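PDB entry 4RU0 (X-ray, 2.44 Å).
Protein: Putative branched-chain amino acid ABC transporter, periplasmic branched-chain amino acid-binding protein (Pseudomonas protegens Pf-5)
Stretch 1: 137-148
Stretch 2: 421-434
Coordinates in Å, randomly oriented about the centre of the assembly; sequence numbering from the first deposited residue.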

# COMPACT_ATOMS: atom_id res chain seq x y z
N GLY A 137 -2.43 5.73 4.73
CA GLY A 137 -3.55 6.14 5.55
C GLY A 137 -3.27 6.08 7.05
O GLY A 137 -2.12 5.95 7.47
N ARG A 138 -4.33 6.18 7.85
CA ARG A 138 -4.19 6.22 9.30
C ARG A 138 -3.79 4.87 9.87
O ARG A 138 -4.54 3.90 9.76
CB ARG A 138 -5.50 6.68 9.94
CG ARG A 138 -6.05 7.98 9.39
CD ARG A 138 -7.47 8.19 9.87
NE ARG A 138 -8.03 9.49 9.51
CZ ARG A 138 -7.90 10.59 10.25
NH1 ARG A 138 -8.45 11.72 9.84
NH2 ARG A 138 -7.22 10.55 11.39
N THR A 139 -2.62 4.79 10.50
CA THR A 139 -2.18 3.52 11.06
C THR A 139 -3.09 3.09 12.21
O THR A 139 -3.36 1.90 12.39
CB THR A 139 -0.70 3.57 11.55
OG1 THR A 139 -0.56 4.57 12.57
CG2 THR A 139 0.24 3.90 10.40
N GLU A 140 -3.60 4.04 12.98
CA GLU A 140 -4.48 3.71 14.10
C GLU A 140 -5.81 3.14 13.62
O GLU A 140 -6.57 2.59 14.40
CB GLU A 140 -4.70 4.93 15.00
CG GLU A 140 -5.43 6.09 14.36
CD GLU A 140 -4.50 7.00 13.58
OE1 GLU A 140 -3.30 6.67 13.48
OE2 GLU A 140 -4.97 8.05 13.08
N ALA A 141 -6.10 3.26 12.32
CA ALA A 141 -7.32 2.68 11.78
C ALA A 141 -7.18 1.16 11.65
O ALA A 141 -8.10 0.49 11.17
CB ALA A 141 -7.67 3.31 10.44
N THR A 142 -6.04 0.63 12.06
CA THR A 142 -5.89 -0.81 12.21
C THR A 142 -6.93 -1.31 13.21
O THR A 142 -7.52 -2.39 13.03
CB THR A 142 -4.48 -1.19 12.69
OG1 THR A 142 -3.49 -0.68 11.79
CG2 THR A 142 -4.33 -2.70 12.77
N ASP A 143 -7.16 -0.53 14.26
CA ASP A 143 -8.16 -0.85 15.27
C ASP A 143 -9.55 -0.47 14.77
O ASP A 143 -10.01 0.66 14.95
CB ASP A 143 -7.85 -0.12 16.59
CG ASP A 143 -8.69 -0.62 17.76
OD1 ASP A 143 -9.72 -1.31 17.54
OD2 ASP A 143 -8.33 -0.31 18.92
N GLY A 144 -10.23 -1.43 14.15
CA GLY A 144 -11.55 -1.18 13.60
C GLY A 144 -12.64 -0.97 14.63
O GLY A 144 -13.79 -0.71 14.27
N THR A 145 -12.32 -1.09 15.92
CA THR A 145 -13.31 -0.80 16.95
C THR A 145 -13.47 0.70 17.08
O THR A 145 -14.48 1.19 17.58
CB THR A 145 -12.94 -1.40 18.33
OG1 THR A 145 -11.77 -0.75 18.85
CG2 THR A 145 -12.70 -2.89 18.23
N VAL A 146 -12.45 1.44 16.64
CA VAL A 146 -12.48 2.89 16.68
C VAL A 146 -12.70 3.44 15.27
O VAL A 146 -13.27 4.51 15.09
CB VAL A 146 -11.18 3.46 17.29
CG1 VAL A 146 -11.13 4.98 17.18
CG2 VAL A 146 -11.07 3.04 18.75
N PHE A 147 -12.28 2.66 14.27
CA PHE A 147 -12.43 3.06 12.87
C PHE A 147 -13.23 2.05 12.05
O PHE A 147 -12.67 1.36 11.20
CB PHE A 147 -11.06 3.26 12.23
CG PHE A 147 -10.32 4.45 12.77
CD1 PHE A 147 -9.54 4.35 13.90
CD2 PHE A 147 -10.41 5.68 12.13
CE1 PHE A 147 -8.86 5.44 14.39
CE2 PHE A 147 -9.74 6.78 12.62
CZ PHE A 147 -8.96 6.66 13.75
N PRO A 148 -14.56 2.00 12.27
CA PRO A 148 -15.43 1.02 11.63
C PRO A 148 -15.34 1.00 10.11
O PRO A 148 -15.38 -0.08 9.51
CB PRO A 148 -16.84 1.46 12.06
CG PRO A 148 -16.63 2.30 13.26
CD PRO A 148 -15.31 2.97 13.08
N LEU A 421 3.87 -4.66 18.20
CA LEU A 421 3.51 -3.26 17.95
C LEU A 421 2.11 -2.88 18.41
O LEU A 421 1.80 -1.70 18.55
CB LEU A 421 3.62 -2.95 16.46
CG LEU A 421 4.97 -3.15 15.79
CD1 LEU A 421 4.80 -3.05 14.28
CD2 LEU A 421 5.96 -2.11 16.29
N ARG A 422 1.27 -3.89 18.64
CA ARG A 422 -0.15 -3.67 18.94
C ARG A 422 -0.43 -2.68 20.09
O ARG A 422 -1.40 -1.92 20.01
CB ARG A 422 -0.82 -5.01 19.24
CG ARG A 422 -2.34 -4.92 19.41
CD ARG A 422 -3.04 -4.62 18.09
NE ARG A 422 -4.38 -4.08 18.31
CZ ARG A 422 -5.34 -4.01 17.39
NH1 ARG A 422 -5.13 -4.46 16.16
NH2 ARG A 422 -6.52 -3.49 17.70
N PRO A 423 0.39 -2.67 21.16
CA PRO A 423 0.10 -1.66 22.19
C PRO A 423 0.20 -0.22 21.69
O PRO A 423 -0.55 0.63 22.17
CB PRO A 423 1.16 -1.95 23.26
CG PRO A 423 1.42 -3.40 23.12
CD PRO A 423 1.37 -3.67 21.64
N LEU A 424 1.10 0.05 20.76
CA LEU A 424 1.21 1.39 20.17
C LEU A 424 -0.06 1.73 19.40
O LEU A 424 -0.55 2.86 19.45
CB LEU A 424 2.42 1.48 19.24
CG LEU A 424 3.78 1.43 19.92
CD1 LEU A 424 4.88 1.63 18.89
CD2 LEU A 424 3.85 2.48 21.01
N ILE A 425 -0.57 0.75 18.68
CA ILE A 425 -1.79 0.94 17.92
C ILE A 425 -2.99 1.15 18.85
O ILE A 425 -3.74 2.11 18.68
CB ILE A 425 -2.05 -0.25 16.98
CG1 ILE A 425 -1.07 -0.19 15.80
CG2 ILE A 425 -3.51 -0.27 16.52
CD1 ILE A 425 -1.38 -1.16 14.70
N ASP A 426 -3.15 0.26 19.83
CA ASP A 426 -4.24 0.39 20.79
C ASP A 426 -4.23 1.76 21.45
O ASP A 426 -5.27 2.41 21.58
CB ASP A 426 -4.16 -0.70 21.86
CG ASP A 426 -4.56 -2.08 21.34
OD1 ASP A 426 -5.28 -2.15 20.33
OD2 ASP A 426 -4.15 -3.09 21.95
N GLU A 427 -3.04 2.21 21.86
CA GLU A 427 -2.89 3.52 22.49
C GLU A 427 -3.33 4.65 21.57
O GLU A 427 -4.10 5.53 21.97
CB GLU A 427 -1.43 3.74 22.90
CG GLU A 427 -1.18 5.14 23.44
CD GLU A 427 0.17 5.69 23.01
OE1 GLU A 427 1.21 5.07 23.34
OE2 GLU A 427 0.19 6.75 22.34
N LYS A 428 -2.82 4.63 20.34
CA LYS A 428 -3.09 5.70 19.38
C LYS A 428 -4.58 5.77 19.03
O LYS A 428 -5.16 6.85 18.97
CB LYS A 428 -2.24 5.48 18.13
CG LYS A 428 -2.15 6.68 17.20
CD LYS A 428 -0.98 6.51 16.23
CE LYS A 428 -0.80 7.73 15.34
NZ LYS A 428 0.48 7.65 14.58
N ALA A 429 -5.20 4.61 18.81
CA ALA A 429 -6.62 4.55 18.48
C ALA A 429 -7.50 4.99 19.65
O ALA A 429 -8.60 5.51 19.44
CB ALA A 429 -7.00 3.15 18.05
N ALA A 430 -7.03 4.77 20.87
CA ALA A 430 -7.81 5.12 22.05
C ALA A 430 -7.76 6.61 22.30
O ALA A 430 -8.76 7.22 22.66
CB ALA A 430 -7.30 4.36 23.27
N ALA A 431 -6.58 7.20 22.10
CA ALA A 431 -6.42 8.65 22.19
C ALA A 431 -7.36 9.34 21.21
O ALA A 431 -8.02 10.32 21.55
CB ALA A 431 -4.98 9.04 21.92
N PHE A 432 -7.43 8.80 19.99
CA PHE A 432 -8.32 9.30 18.96
C PHE A 432 -9.78 9.17 19.38
O PHE A 432 -10.56 10.11 19.22
CB PHE A 432 -8.09 8.56 17.63
CG PHE A 432 -8.88 9.11 16.48
CD1 PHE A 432 -8.35 10.09 15.66
CD2 PHE A 432 -10.16 8.64 16.21
CE1 PHE A 432 -9.08 10.60 14.60
CE2 PHE A 432 -10.90 9.15 15.15
CZ PHE A 432 -10.36 10.13 14.34
N ALA A 433 -10.15 8.00 19.89
CA ALA A 433 -11.53 7.76 20.33
C ALA A 433 -11.91 8.72 21.45
O ALA A 433 -13.06 9.15 21.55
CB ALA A 433 -11.71 6.32 20.77
N LYS A 434 -10.94 9.05 22.29
CA LYS A 434 -11.14 9.98 23.38
C LYS A 434 -11.32 11.39 22.83
O LYS A 434 -12.26 12.09 23.20
CB LYS A 434 -9.97 9.93 24.36
CG LYS A 434 -10.01 10.98 25.45
CD LYS A 434 -8.88 10.76 26.45
CE LYS A 434 -8.67 11.99 27.33
NZ LYS A 434 -9.94 12.47 27.93
O HOH W 1 -7.40 1.15 21.65
O HOH W 2 -8.24 -2.30 20.83

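The contact is a short loop pressed against one side of a helix, burying 625 Å² in all, and its centre is built on a small residue. Ala429 points its CB toward the loop, and with only a methyl there, the CA atoms of Glu140 and Ala429 lie 4.9 Å apart. Ala429 CB lies 3.7 Å from Glu140 O and 3.7 Å from Asp143 CB, so the loop rests on it directly. Val146 of the loop packs against Ala429, Phe432 and Ala433, the last one turn further along the helix: Val146 CG1 sits 3.9 Å from Ala433 CB and 3.9 Å from Phe432 CD2. Phe432 points its CB toward the loop, and its ring, with chi1 t, receives Phe147 CZ over one face, 3.4 Å from Phe432 CD2; the two rings meet obliquely, planes at 36°. Ile425, buried like Ala429 and Val146, extends its CD1 to 3.6 Å from Thr142 OG1. Thr142 OG1 donates to Thr139 O at 2.7 Å, so its proton is satisfied within the 3-10 segment while it borders the methyl.

No direct hydrogen bond crosses the contact; the polar edge works by charge and water. Asp143 OD1 is engaged by its own loop, accepting from Thr145 N at 3.1 Å and Thr145 OG1 at 2.5 Å. Asp143 OD2 forms a long salt bridge with Arg422 NH2 at 3.9 Å. Arg422 NE also holds Asp426 OD1, at 2.9 Å. The like charges of Asp143 OD2 and Asp426 OD1 lie 3.8 Å apart, with Arg422 and a water beside the pair, each touching both acids; the water donates to both oxygens. Another water links Asp143 OD2 to Asp426 O. At another margin, extended Lys428 lays its CE 3.3 Å from Glu140 OE1, but Lys428 NZ remains 4.1 Å from Glu140 OE1, beyond a salt bridge.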